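Local structure of mandelate racemase/muconate lactonizing protein (Thermobispora bispora, 3VC5) at residues Glu78-Ala83 against Ala132-Ala137; Ala84-Gly89 against Tyr99-Asp104; Tyr170-His175 against Arg428-Ser433. The protein probably catalyses the magnesium-dependent dehydration of D-glucarate to 5-dehydro-4-deoxy-D-glucarate, as a member of the mandelate racemase/muconate lactonizing enzyme family. All coordinates share one frame; numbering follows the deposited sequence.

How the contacts relate
Following the chain from its N terminus, the antiparallel sheet of strands 25-36, 50-60 and 65-71 comes first; helices 74-85 and 123-146 pack on it, with helix 95-106 against them. Contact 1 ties helix 74-85 to helix 123-146 and closes a loop of 48 intervening residues. Within that loop lies contact 2, which joins the end of helix 74-85 to helix 95-106 after only nine residues. The two touch: F134 of contact 1 packs on A84, L87 and V102 of contact 2. Contact 3 follows much later, in series with both, and brings the C-terminal helix 423-430 back onto the loop after strand 161-169; its centre is about 33 Å from that of contact 1.

Contact 1 (Glu78-Ala83 against Ala132-Ala137); sequences EQVRAA and AAFEVA
F134 of helix 123-146 reaches across to V80 and A83 of helix 74-85, a helix-helix contact in the alpha+beta N-terminal domain of the enolase superfamily, where helices pack against a three-stranded antiparallel sheet. A single large ring does most of the bridging. Its CG stands anti to the carbonyl carbon (chi1 -55°), a rotamer that carries the far end of the ring, CE2 and CZ, up to the partner helix. There A83 presents its methyl group: CB lies 3.7 Å from F134 CE2 and approaches obliquely. Alanine suits this position because its short side chain lets the phenyl ring come close to the helix backbone. V80 flanks the same end of the ring. Its CG1, anti to the backbone N (chi1 172°), packs 3.8 Å from F134 CZ, and as a branched apolar residue it can also touch V30 and V56 of the sheet. Phenylalanine fits its own site because the place is buried and apolar, and the flat ring can span the gap between helices whose nearest CA atoms, those of V80 and A133, are 8.2 Å apart. V28 and V56 of the sheet, together with L87, also pack on the ring, fixing it where helices and sheet meet. A backbone oxygen lies at the ring's edge, in its plane: V80 O is 3.4 Å from F134 CZ.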
ATOM      1  N   GLU A  78     -13.063   6.653 -25.266  1.00 24.39           N
ATOM      2  CA  GLU A  78     -12.063   7.278 -26.155  1.00 26.84           C
ATOM      3  C   GLU A  78     -10.660   7.296 -25.541  1.00 25.88           C
ATOM      4  O   GLU A  78      -9.652   7.050 -26.229  1.00 25.14           O
ATOM      5  CB  GLU A  78     -12.485   8.700 -26.560  1.00 30.14           C
ATOM      6  CG  GLU A  78     -13.696   8.718 -27.478  1.00 35.26           C
ATOM      7  CD  GLU A  78     -14.239  10.125 -27.698  1.00 52.23           C
ATOM      8  OE1 GLU A  78     -13.800  11.066 -26.977  1.00 54.06           O
ATOM      9  OE2 GLU A  78     -15.113  10.279 -28.587  1.00 58.73           O
ATOM     10  N   GLN A  79     -10.591   7.571 -24.246  1.00 24.77           N
ATOM     11  CA  GLN A  79      -9.311   7.558 -23.537  1.00 24.96           C
ATOM     12  C   GLN A  79      -8.747   6.155 -23.418  1.00 25.00           C
ATOM     13  O   GLN A  79      -7.527   5.965 -23.570  1.00 24.11           O
ATOM     14  CB  GLN A  79      -9.421   8.206 -22.147  1.00 23.61           C
ATOM     15  CG  GLN A  79      -9.724   9.703 -22.184  1.00 30.00           C
ATOM     16  CD  GLN A  79      -8.766  10.544 -23.042  1.00 34.27           C
ATOM     17  OE1 GLN A  79      -9.212  11.415 -23.821  1.00 46.19           O
ATOM     18  NE2 GLN A  79      -7.454  10.313 -22.901  1.00 36.31           N
ATOM     19  N   VAL A  80      -9.613   5.162 -23.190  1.00 22.81           N
ATOM     20  CA  VAL A  80      -9.152   3.791 -23.063  1.00 23.07           C
ATOM     21  C   VAL A  80      -8.596   3.336 -24.423  1.00 23.33           C
ATOM     22  O   VAL A  80      -7.542   2.687 -24.474  1.00 24.37           O
ATOM     23  CB  VAL A  80     -10.278   2.874 -22.559  1.00 21.89           C
ATOM     24  CG1 VAL A  80      -9.870   1.390 -22.599  1.00 23.51           C
ATOM     25  CG2 VAL A  80     -10.692   3.252 -21.120  1.00 23.51           C
ATOM     26  N   ARG A  81      -9.278   3.671 -25.519  1.00 22.41           N
ATOM     27  CA  ARG A  81      -8.754   3.318 -26.842  1.00 24.59           C
ATOM     28  C   ARG A  81      -7.407   3.988 -27.096  1.00 26.15           C
ATOM     29  O   ARG A  81      -6.464   3.351 -27.574  1.00 28.46           O
ATOM     30  CB  ARG A  81      -9.732   3.724 -27.938  1.00 26.47           C
ATOM     31  CG  ARG A  81     -10.981   2.846 -28.007  1.00 28.75           C
ATOM     32  CD  ARG A  81     -11.799   3.260 -29.231  1.00 31.23           C
ATOM     33  NE  ARG A  81     -12.884   2.345 -29.526  1.00 35.85           N
ATOM     34  CZ  ARG A  81     -14.145   2.709 -29.702  1.00 40.06           C
ATOM     35  NH1 ARG A  81     -14.503   3.992 -29.639  1.00 41.89           N
ATOM     36  NH2 ARG A  81     -15.050   1.769 -29.955  1.00 41.02           N
ATOM     37  N   ALA A  82      -7.309   5.277 -26.792  1.00 26.57           N
ATOM     38  CA  ALA A  82      -6.052   5.990 -27.030  1.00 25.49           C
ATOM     39  C   ALA A  82      -4.895   5.393 -26.207  1.00 25.79           C
ATOM     40  O   ALA A  82      -3.781   5.180 -26.719  1.00 28.38           O
ATOM     41  CB  ALA A  82      -6.234   7.462 -26.690  1.00 28.25           C
ATOM     42  N   ALA A  83      -5.153   5.105 -24.934  1.00 25.84           N
ATOM     43  CA  ALA A  83      -4.131   4.489 -24.095  1.00 26.22           C
ATOM     44  C   ALA A  83      -3.767   3.083 -24.596  1.00 25.55           C
ATOM     45  O   ALA A  83      -2.578   2.720 -24.665  1.00 28.00           O
ATOM     46  CB  ALA A  83      -4.594   4.448 -22.628  1.00 25.37           C
ATOM     47  N   ALA A 132      -6.962   1.384 -14.648  1.00 19.30           N
ATOM     48  CA  ALA A 132      -7.418   0.196 -13.987  1.00 19.38           C
ATOM     49  C   ALA A 132      -7.798  -0.914 -14.949  1.00 20.85           C
ATOM     50  O   ALA A 132      -7.567  -2.073 -14.617  1.00 23.34           O
ATOM     51  CB  ALA A 132      -8.589   0.503 -13.058  1.00 22.46           C
ATOM     52  N   ALA A 133      -8.414  -0.603 -16.092  1.00 24.01           N
ATOM     53  CA  ALA A 133      -8.765  -1.698 -17.030  1.00 28.68           C
ATOM     54  C   ALA A 133      -7.513  -2.487 -17.469  1.00 27.54           C
ATOM     55  O   ALA A 133      -7.517  -3.739 -17.587  1.00 29.61           O
ATOM     56  CB  ALA A 133      -9.485  -1.143 -18.266  1.00 40.11           C
ATOM     57  N   PHE A 134      -6.433  -1.761 -17.704  1.00 21.67           N
ATOM     58  CA  PHE A 134      -5.214  -2.430 -18.137  1.00 22.08           C
ATOM     59  C   PHE A 134      -4.523  -3.166 -16.982  1.00 23.40           C
ATOM     60  O   PHE A 134      -3.951  -4.249 -17.167  1.00 21.98           O
ATOM     61  CB  PHE A 134      -4.296  -1.394 -18.755  1.00 22.69           C
ATOM     62  CG  PHE A 134      -4.953  -0.617 -19.874  1.00 22.58           C
ATOM     63  CD1 PHE A 134      -5.407  -1.267 -21.030  1.00 23.65           C
ATOM     64  CD2 PHE A 134      -5.118   0.758 -19.781  1.00 24.35           C
ATOM     65  CE1 PHE A 134      -6.012  -0.546 -22.062  1.00 23.98           C
ATOM     66  CE2 PHE A 134      -5.729   1.479 -20.793  1.00 28.90           C
ATOM     67  CZ  PHE A 134      -6.164   0.832 -21.945  1.00 22.71           C
ATOM     68  N   GLU A 135      -4.538  -2.571 -15.787  1.00 22.11           N
ATOM     69  CA  GLU A 135      -3.833  -3.174 -14.657  1.00 23.00           C
ATOM     70  C   GLU A 135      -4.437  -4.543 -14.323  1.00 22.38           C
ATOM     71  O   GLU A 135      -3.713  -5.504 -14.076  1.00 23.34           O
ATOM     72  CB  GLU A 135      -3.853  -2.256 -13.447  1.00 21.89           C
ATOM     73  CG  GLU A 135      -3.005  -2.777 -12.280  1.00 23.43           C
ATOM     74  CD  GLU A 135      -3.814  -3.206 -11.062  1.00 22.47           C
ATOM     75  OE1 GLU A 135      -5.005  -3.568 -11.194  1.00 23.65           O
ATOM     76  OE2 GLU A 135      -3.246  -3.170  -9.936  1.00 24.93           O
ATOM     77  N   VAL A 136      -5.767  -4.602 -14.249  1.00 19.53           N
ATOM     78  CA  VAL A 136      -6.446  -5.873 -13.984  1.00 21.27           C
ATOM     79  C   VAL A 136      -6.056  -6.921 -15.033  1.00 22.32           C
ATOM     80  O   VAL A 136      -5.763  -8.090 -14.677  1.00 21.41           O
ATOM     81  CB  VAL A 136      -8.000  -5.678 -13.898  1.00 20.65           C
ATOM     82  CG1 VAL A 136      -8.728  -7.040 -13.878  1.00 22.60           C
ATOM     83  CG2 VAL A 136      -8.319  -4.832 -12.710  1.00 22.98           C
ATOM     84  N   ALA A 137      -6.024  -6.527 -16.304  1.00 21.39           N
ATOM     85  CA  ALA A 137      -5.662  -7.476 -17.406  1.00 22.20           C
ATOM     86  C   ALA A 137      -4.197  -7.944 -17.268  1.00 22.42           C
ATOM     87  O   ALA A 137      -3.874  -9.125 -17.480  1.00 22.64           O
ATOM     88  CB  ALA A 137      -5.866  -6.812 -18.754  1.00 23.12           C
TER

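Contact 2 (Ala84-Gly89 against Tyr99-Asp104); sequences AARLPG and YRRVAD
The backbone carbonyl of R86, just after helix 74-85, is gripped by the side chain of R101 from helix 95-106, a link between neighbouring helices of the capping domain that enolase-superfamily proteins carry at their N terminus. The CB of R101 points toward the turn formed by R86 and L87. From there CG, anti to the backbone N (chi1 -176°), packs against an apolar branch, with R101 CG 4.0 Å from L87 CD2; the two side chains run past each other in opposite directions. Bends at chi2 (68°) and chi3 curl the chain back over the turn. CD comes next and passes 4.1 Å from R86 CB, and R86 crosses the R101 chain at about a right angle. CG, CD, NE and CZ all pass round the same carbonyl oxygen, R101 CG at 3.6 Å and R101 CZ at 3.8 Å from R86 O, before NH1 donates to R86 O a hydrogen bond of 2.7 Å. That oxygen lies close to the guanidinium plane, and the donor sits nearly in line with the carbonyl bond, but the bond is bent at the hydrogen (143°). Arginine suits the place because its CG packs on L87 while CD lies against R86 and the charged end reaches a backbone carbonyl. L87 in turn is buried, with I98 and I25 also packing on it. A water extends the grip: it accepts from R101 NH1 at 3.2 Å and donates to P88 O at 2.9 Å.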
ATOM      1  N   ALA A  84      -4.780   2.299 -24.983  1.00 24.91           N
ATOM      2  CA  ALA A  84      -4.547   0.943 -25.435  1.00 26.23           C
ATOM      3  C   ALA A  84      -3.579   0.927 -26.610  1.00 29.83           C
ATOM      4  O   ALA A  84      -2.697   0.073 -26.677  1.00 31.33           O
ATOM      5  CB  ALA A  84      -5.857   0.284 -25.839  1.00 26.65           C
ATOM      6  N   ALA A  85      -3.744   1.885 -27.526  1.00 28.60           N
ATOM      7  CA  ALA A  85      -2.935   1.941 -28.745  1.00 29.12           C
ATOM      8  C   ALA A  85      -1.456   2.215 -28.456  1.00 29.27           C
ATOM      9  O   ALA A  85      -0.591   1.946 -29.314  1.00 32.69           O
ATOM     10  CB  ALA A  85      -3.501   2.995 -29.710  1.00 32.25           C
ATOM     11  N   ARG A  86      -1.167   2.730 -27.253  1.00 29.79           N
ATOM     12  CA  ARG A  86       0.184   3.108 -26.876  1.00 28.30           C
ATOM     13  C   ARG A  86       0.834   2.115 -25.888  1.00 29.88           C
ATOM     14  O   ARG A  86       1.925   2.381 -25.381  1.00 36.62           O
ATOM     15  CB  ARG A  86       0.232   4.557 -26.348  1.00 33.61           C
ATOM     16  CG  ARG A  86      -0.280   5.593 -27.352  1.00 39.55           C
ATOM     17  CD  ARG A  86       0.830   6.446 -27.905  1.00 57.27           C
ATOM     18  NE  ARG A  86       1.539   7.181 -26.853  1.00 67.17           N
ATOM     19  CZ  ARG A  86       1.235   8.417 -26.450  1.00 66.08           C
ATOM     20  NH1 ARG A  86       0.225   9.081 -27.005  1.00 64.62           N
ATOM     21  NH2 ARG A  86       1.947   8.996 -25.489  1.00 60.32           N
ATOM     22  N   LEU A  87       0.183   0.971 -25.618  1.00 28.75           N
ATOM     23  CA  LEU A  87       0.759  -0.027 -24.705  1.00 29.77           C
ATOM     24  C   LEU A  87       1.623  -1.135 -25.339  1.00 29.99           C
ATOM     25  O   LEU A  87       2.481  -1.713 -24.657  1.00 32.17           O
ATOM     26  CB  LEU A  87      -0.317  -0.675 -23.833  1.00 28.36           C
ATOM     27  CG  LEU A  87      -1.079   0.274 -22.907  1.00 27.03           C
ATOM     28  CD1 LEU A  87      -2.026  -0.511 -22.015  1.00 27.70           C
ATOM     29  CD2 LEU A  87      -0.146   1.130 -22.048  1.00 26.89           C
ATOM     30  N   PRO A  88       1.408  -1.445 -26.635  1.00 32.14           N
ATOM     31  CA  PRO A  88       2.295  -2.474 -27.179  1.00 32.12           C
ATOM     32  C   PRO A  88       3.773  -2.142 -26.954  1.00 31.69           C
ATOM     33  O   PRO A  88       4.201  -0.982 -27.114  1.00 33.44           O
ATOM     34  CB  PRO A  88       1.910  -2.510 -28.670  1.00 32.52           C
ATOM     35  CG  PRO A  88       0.384  -2.175 -28.613  1.00 32.91           C
ATOM     36  CD  PRO A  88       0.350  -1.059 -27.597  1.00 29.09           C
ATOM     37  N   GLY A  89       4.535  -3.150 -26.554  1.00 32.42           N
ATOM     38  CA  GLY A  89       5.988  -2.995 -26.365  1.00 33.80           C
ATOM     39  C   GLY A  89       6.344  -2.877 -24.891  1.00 32.91           C
ATOM     40  O   GLY A  89       7.504  -3.056 -24.506  1.00 36.79           O
ATOM     41  N   TYR A  99       1.348   2.805 -16.011  1.00 23.42           N
ATOM     42  CA  TYR A  99       0.669   3.956 -15.382  1.00 23.41           C
ATOM     43  C   TYR A  99       1.147   5.307 -15.948  1.00 24.04           C
ATOM     44  O   TYR A  99       0.327   6.164 -16.293  1.00 23.02           O
ATOM     45  CB  TYR A  99       0.848   3.931 -13.862  1.00 22.65           C
ATOM     46  CG  TYR A  99      -0.054   4.899 -13.150  1.00 22.00           C
ATOM     47  CD1 TYR A  99      -1.286   4.501 -12.684  1.00 22.51           C
ATOM     48  CD2 TYR A  99       0.355   6.219 -12.900  1.00 22.69           C
ATOM     49  CE1 TYR A  99      -2.134   5.364 -12.030  1.00 23.65           C
ATOM     50  CE2 TYR A  99      -0.482   7.103 -12.230  1.00 29.27           C
ATOM     51  CZ  TYR A  99      -1.717   6.666 -11.785  1.00 23.81           C
ATOM     52  OH  TYR A  99      -2.537   7.562 -11.128  1.00 29.21           O
ATOM     53  N   ARG A 100       2.467   5.490 -16.078  1.00 24.10           N
ATOM     54  CA  ARG A 100       3.006   6.750 -16.635  1.00 24.50           C
ATOM     55  C   ARG A 100       2.579   6.937 -18.095  1.00 25.11           C
ATOM     56  O   ARG A 100       2.257   8.051 -18.499  1.00 24.65           O
ATOM     57  CB  ARG A 100       4.533   6.796 -16.516  1.00 28.24           C
ATOM     58  CG  ARG A 100       5.033   6.967 -15.083  1.00 35.25           C
ATOM     59  CD  ARG A 100       6.510   7.397 -15.043  1.00 50.11           C
ATOM     60  NE  ARG A 100       7.331   6.542 -15.895  1.00 57.20           N
ATOM     61  CZ  ARG A 100       7.944   5.432 -15.490  1.00 61.36           C
ATOM     62  NH1 ARG A 100       7.848   5.023 -14.229  1.00 58.11           N
ATOM     63  NH2 ARG A 100       8.656   4.725 -16.358  1.00 60.85           N
ATOM     64  N   ARG A 101       2.512   5.847 -18.870  1.00 24.34           N
ATOM     65  CA  ARG A 101       2.062   5.940 -20.264  1.00 24.12           C
ATOM     66  C   ARG A 101       0.587   6.364 -20.336  1.00 25.47           C
ATOM     67  O   ARG A 101       0.207   7.225 -21.143  1.00 25.79           O
ATOM     68  CB  ARG A 101       2.278   4.585 -20.977  1.00 25.30           C
ATOM     69  CG  ARG A 101       1.943   4.544 -22.475  1.00 30.25           C
ATOM     70  CD  ARG A 101       2.887   5.366 -23.371  1.00 35.09           C
ATOM     71  NE  ARG A 101       4.314   5.058 -23.205  1.00 40.61           N
ATOM     72  CZ  ARG A 101       4.991   4.081 -23.820  1.00 41.87           C
ATOM     73  NH1 ARG A 101       4.386   3.235 -24.658  1.00 41.25           N
ATOM     74  NH2 ARG A 101       6.298   3.940 -23.590  1.00 45.85           N
ATOM     75  N   VAL A 102      -0.242   5.788 -19.470  1.00 24.31           N
ATOM     76  CA  VAL A 102      -1.654   6.183 -19.418  1.00 23.84           C
ATOM     77  C   VAL A 102      -1.755   7.677 -19.039  1.00 23.28           C
ATOM     78  O   VAL A 102      -2.542   8.437 -19.640  1.00 25.10           O
ATOM     79  CB  VAL A 102      -2.436   5.326 -18.423  1.00 21.59           C
ATOM     80  CG1 VAL A 102      -3.821   5.922 -18.169  1.00 23.96           C
ATOM     81  CG2 VAL A 102      -2.570   3.875 -18.924  1.00 22.40           C
ATOM     82  N   ALA A 103      -0.980   8.091 -18.037  1.00 22.36           N
ATOM     83  CA  ALA A 103      -0.965   9.516 -17.639  1.00 23.85           C
ATOM     84  C   ALA A 103      -0.564  10.430 -18.791  1.00 24.51           C
ATOM     85  O   ALA A 103      -1.157  11.490 -18.992  1.00 27.01           O
ATOM     86  CB  ALA A 103      -0.060   9.744 -16.440  1.00 26.44           C
ATOM     87  N   ASP A 104       0.434  10.013 -19.572  1.00 22.97           N
ATOM     88  CA  ASP A 104       0.820  10.774 -20.767  1.00 26.07           C
ATOM     89  C   ASP A 104      -0.330  10.885 -21.775  1.00 25.80           C
ATOM     90  O   ASP A 104      -0.553  11.933 -22.398  1.00 29.89           O
ATOM     91  CB  ASP A 104       2.034  10.122 -21.451  1.00 27.23           C
ATOM     92  CG  ASP A 104       3.303  10.261 -20.668  1.00 28.45           C
ATOM     93  OD1 ASP A 104       3.413  11.144 -19.781  1.00 31.12           O
ATOM     94  OD2 ASP A 104       4.247   9.495 -21.001  1.00 35.37           O
TER
HETATM   95  O   HOH W   1       6.066   0.780 -25.863  1.00 47.86           O

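Contact 3 (Tyr170-His175 against Arg428-Ser433); sequences YKWAGH and RSFDPS
W172 turns the benzo edge of its indole toward the face of the F430 ring in an offset edge-to-face pair. The planes stand at 84°, with the centroids of the W172 six-membered ring and the F430 ring 5.4 Å apart. Two atoms of each ring touch: W172 CH2 is 3.6 Å from F430 CD2, while W172 CZ3 lies 3.8 Å from F430 CE2. With CG anti to the carbonyl carbon (chi1 -59°), the indole extends from the loop toward helix 423-430. Tryptophan suits the spot because its long bicyclic group reaches across where the backbones stay apart; phenylalanine offers its CD2-CE2 side, the pair being offset from the ring centre. S429 OG stands 3.5 Å above the F430 ring plane, over its centre. Behind the indole, K171 NZ donates to W172 O over 2.8 Å and also forms a salt bridge with D181, steadying the loop. The Y426 hydroxyl is hydrogen-bonded to H175 ND1, a second tie between helix 423-430 and the loop. The pair lies at the surface, where helix 423-430 meets the loop after strand 161-169, first strand of the modified (beta/alpha)7-beta barrel of the enolase superfamily, with L41 of strand 41-42 against W172.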
ATOM      1  N   TYR A 170     -35.512   0.862  -5.002  1.00 27.04           N
ATOM      2  CA  TYR A 170     -36.843   1.179  -5.488  1.00 27.35           C
ATOM      3  C   TYR A 170     -36.792   1.121  -7.012  1.00 26.66           C
ATOM      4  O   TYR A 170     -35.786   1.497  -7.621  1.00 27.66           O
ATOM      5  CB  TYR A 170     -37.283   2.559  -5.015  1.00 28.25           C
ATOM      6  CG  TYR A 170     -37.413   2.690  -3.525  1.00 28.60           C
ATOM      7  CD1 TYR A 170     -38.545   2.199  -2.857  1.00 28.17           C
ATOM      8  CD2 TYR A 170     -36.448   3.355  -2.781  1.00 27.50           C
ATOM      9  CE1 TYR A 170     -38.680   2.340  -1.493  1.00 32.37           C
ATOM     10  CE2 TYR A 170     -36.584   3.514  -1.409  1.00 30.80           C
ATOM     11  CZ  TYR A 170     -37.709   3.006  -0.770  1.00 28.18           C
ATOM     12  OH  TYR A 170     -37.854   3.163   0.594  1.00 31.68           O
ATOM     13  N   LYS A 171     -37.826   0.559  -7.631  1.00 28.08           N
ATOM     14  CA  LYS A 171     -37.845   0.467  -9.083  1.00 28.10           C
ATOM     15  C   LYS A 171     -39.243   0.399  -9.652  1.00 29.79           C
ATOM     16  O   LYS A 171     -40.172  -0.059  -8.981  1.00 30.06           O
ATOM     17  CB  LYS A 171     -37.045  -0.759  -9.541  1.00 26.31           C
ATOM     18  CG  LYS A 171     -37.673  -2.101  -9.080  1.00 28.69           C
ATOM     19  CD  LYS A 171     -36.833  -3.322  -9.499  1.00 27.24           C
ATOM     20  CE  LYS A 171     -36.804  -3.523 -11.030  1.00 26.22           C
ATOM     21  NZ  LYS A 171     -38.179  -3.823 -11.625  1.00 28.18           N
ATOM     22  N   TRP A 172     -39.396   0.882 -10.881  1.00 29.73           N
ATOM     23  CA  TRP A 172     -40.649   0.703 -11.605  1.00 30.40           C
ATOM     24  C   TRP A 172     -40.752  -0.764 -12.016  1.00 29.54           C
ATOM     25  O   TRP A 172     -39.759  -1.498 -11.933  1.00 30.93           O
ATOM     26  CB  TRP A 172     -40.699   1.604 -12.831  1.00 32.54           C
ATOM     27  CG  TRP A 172     -40.573   3.053 -12.502  1.00 34.15           C
ATOM     28  CD1 TRP A 172     -40.987   3.680 -11.349  1.00 36.22           C
ATOM     29  CD2 TRP A 172     -40.032   4.075 -13.345  1.00 34.87           C
ATOM     30  NE1 TRP A 172     -40.708   5.034 -11.423  1.00 35.78           N
ATOM     31  CE2 TRP A 172     -40.132   5.302 -12.641  1.00 37.25           C
ATOM     32  CE3 TRP A 172     -39.472   4.078 -14.626  1.00 34.55           C
ATOM     33  CZ2 TRP A 172     -39.684   6.510 -13.176  1.00 39.91           C
ATOM     34  CZ3 TRP A 172     -39.039   5.286 -15.161  1.00 34.61           C
ATOM     35  CH2 TRP A 172     -39.144   6.484 -14.431  1.00 40.16           C
ATOM     36  N   ALA A 173     -41.932  -1.189 -12.476  1.00 29.66           N
ATOM     37  CA  ALA A 173     -42.132  -2.574 -12.893  1.00 28.56           C
ATOM     38  C   ALA A 173     -41.318  -2.858 -14.162  1.00 27.06           C
ATOM     39  O   ALA A 173     -40.919  -4.003 -14.418  1.00 32.68           O
ATOM     40  CB  ALA A 173     -43.597  -2.820 -13.145  1.00 34.19           C
ATOM     41  N   GLY A 174     -41.078  -1.815 -14.956  1.00 28.58           N
ATOM     42  CA  GLY A 174     -40.315  -1.954 -16.213  1.00 28.48           C
ATOM     43  C   GLY A 174     -40.024  -0.566 -16.738  1.00 28.95           C
ATOM     44  O   GLY A 174     -40.517   0.425 -16.174  1.00 32.33           O
ATOM     45  N   HIS A 175     -39.235  -0.476 -17.809  1.00 28.76           N
ATOM     46  CA  HIS A 175     -39.014   0.805 -18.485  1.00 29.90           C
ATOM     47  C   HIS A 175     -40.271   1.172 -19.239  1.00 35.83           C
ATOM     48  O   HIS A 175     -40.859   0.303 -19.865  1.00 35.81           O
ATOM     49  CB  HIS A 175     -37.842   0.672 -19.442  1.00 28.09           C
ATOM     50  CG  HIS A 175     -36.533   0.619 -18.727  1.00 26.56           C
ATOM     51  ND1 HIS A 175     -35.912   1.748 -18.223  1.00 27.96           N
ATOM     52  CD2 HIS A 175     -35.769  -0.435 -18.351  1.00 27.92           C
ATOM     53  CE1 HIS A 175     -34.802   1.390 -17.595  1.00 28.97           C
ATOM     54  NE2 HIS A 175     -34.704   0.069 -17.639  1.00 28.53           N
ATOM     55  N   ARG A 428     -35.760  13.016 -16.522  1.00 28.68           N
ATOM     56  CA  ARG A 428     -36.384  14.236 -17.032  1.00 31.90           C
ATOM     57  C   ARG A 428     -37.292  13.990 -18.239  1.00 33.37           C
ATOM     58  O   ARG A 428     -38.214  14.775 -18.505  1.00 37.89           O
ATOM     59  CB  ARG A 428     -35.318  15.281 -17.374  1.00 35.63           C
ATOM     60  CG  ARG A 428     -34.759  15.991 -16.151  1.00 37.08           C
ATOM     61  CD  ARG A 428     -33.580  16.891 -16.519  1.00 47.98           C
ATOM     62  NE  ARG A 428     -33.224  17.797 -15.428  1.00 59.69           N
ATOM     63  CZ  ARG A 428     -32.137  18.567 -15.421  1.00 67.89           C
ATOM     64  NH1 ARG A 428     -31.283  18.533 -16.443  1.00 62.21           N
ATOM     65  NH2 ARG A 428     -31.895  19.369 -14.390  1.00 58.93           N
ATOM     66  N   SER A 429     -37.055  12.910 -18.978  1.00 34.18           N
ATOM     67  CA  SER A 429     -37.911  12.626 -20.126  1.00 34.74           C
ATOM     68  C   SER A 429     -39.342  12.267 -19.678  1.00 38.48           C
ATOM     69  O   SER A 429     -40.303  12.391 -20.457  1.00 42.27           O
ATOM     70  CB  SER A 429     -37.297  11.544 -21.023  1.00 35.29           C
ATOM     71  OG  SER A 429     -37.511  10.240 -20.491  1.00 35.75           O
ATOM     72  N   PHE A 430     -39.474  11.863 -18.411  1.00 39.39           N
ATOM     73  CA  PHE A 430     -40.765  11.527 -17.799  1.00 39.14           C
ATOM     74  C   PHE A 430     -41.283  12.653 -16.889  1.00 41.49           C
ATOM     75  O   PHE A 430     -42.469  12.976 -16.892  1.00 46.15           O
ATOM     76  CB  PHE A 430     -40.658  10.227 -17.005  1.00 41.78           C
ATOM     77  CG  PHE A 430     -40.040   9.097 -17.780  1.00 41.46           C
ATOM     78  CD1 PHE A 430     -40.671   8.582 -18.898  1.00 45.02           C
ATOM     79  CD2 PHE A 430     -38.828   8.554 -17.401  1.00 39.56           C
ATOM     80  CE1 PHE A 430     -40.123   7.550 -19.626  1.00 40.73           C
ATOM     81  CE2 PHE A 430     -38.263   7.507 -18.132  1.00 37.16           C
ATOM     82  CZ  PHE A 430     -38.909   7.009 -19.251  1.00 36.03           C
ATOM     83  N   ASP A 431     -40.384  13.246 -16.110  1.00 42.88           N
ATOM     84  CA  ASP A 431     -40.716  14.351 -15.219  1.00 42.42           C
ATOM     85  C   ASP A 431     -39.748  15.512 -15.485  1.00 41.20           C
ATOM     86  O   ASP A 431     -38.639  15.534 -14.944  1.00 42.72           O
ATOM     87  CB  ASP A 431     -40.617  13.866 -13.764  1.00 43.29           C
ATOM     88  CG  ASP A 431     -40.766  14.978 -12.763  1.00 57.47           C
ATOM     89  OD1 ASP A 431     -41.262  16.063 -13.148  1.00 58.62           O
ATOM     90  OD2 ASP A 431     -40.384  14.760 -11.588  1.00 60.36           O
ATOM     91  N   PRO A 432     -40.148  16.459 -16.355  1.00 41.89           N
ATOM     92  CA  PRO A 432     -39.297  17.552 -16.831  1.00 44.79           C
ATOM     93  C   PRO A 432     -38.754  18.415 -15.707  1.00 45.86           C
ATOM     94  O   PRO A 432     -37.710  19.067 -15.861  1.00 50.01           O
ATOM     95  CB  PRO A 432     -40.262  18.398 -17.668  1.00 46.63           C
ATOM     96  CG  PRO A 432     -41.298  17.455 -18.112  1.00 50.48           C
ATOM     97  CD  PRO A 432     -41.472  16.472 -17.007  1.00 44.09           C
ATOM     98  N   SER A 433     -39.470  18.435 -14.588  1.00 44.89           N
ATOM     99  CA  SER A 433     -39.076  19.265 -13.453  1.00 46.35           C
ATOM    100  C   SER A 433     -38.039  18.580 -12.559  1.00 43.11           C
ATOM    101  O   SER A 433     -37.446  19.211 -11.684  1.00 45.26           O
ATOM    102  CB  SER A 433     -40.306  19.634 -12.621  1.00 51.54           C
ATOM    103  OG  SER A 433     -40.740  18.515 -11.858  1.00 54.54           O
TER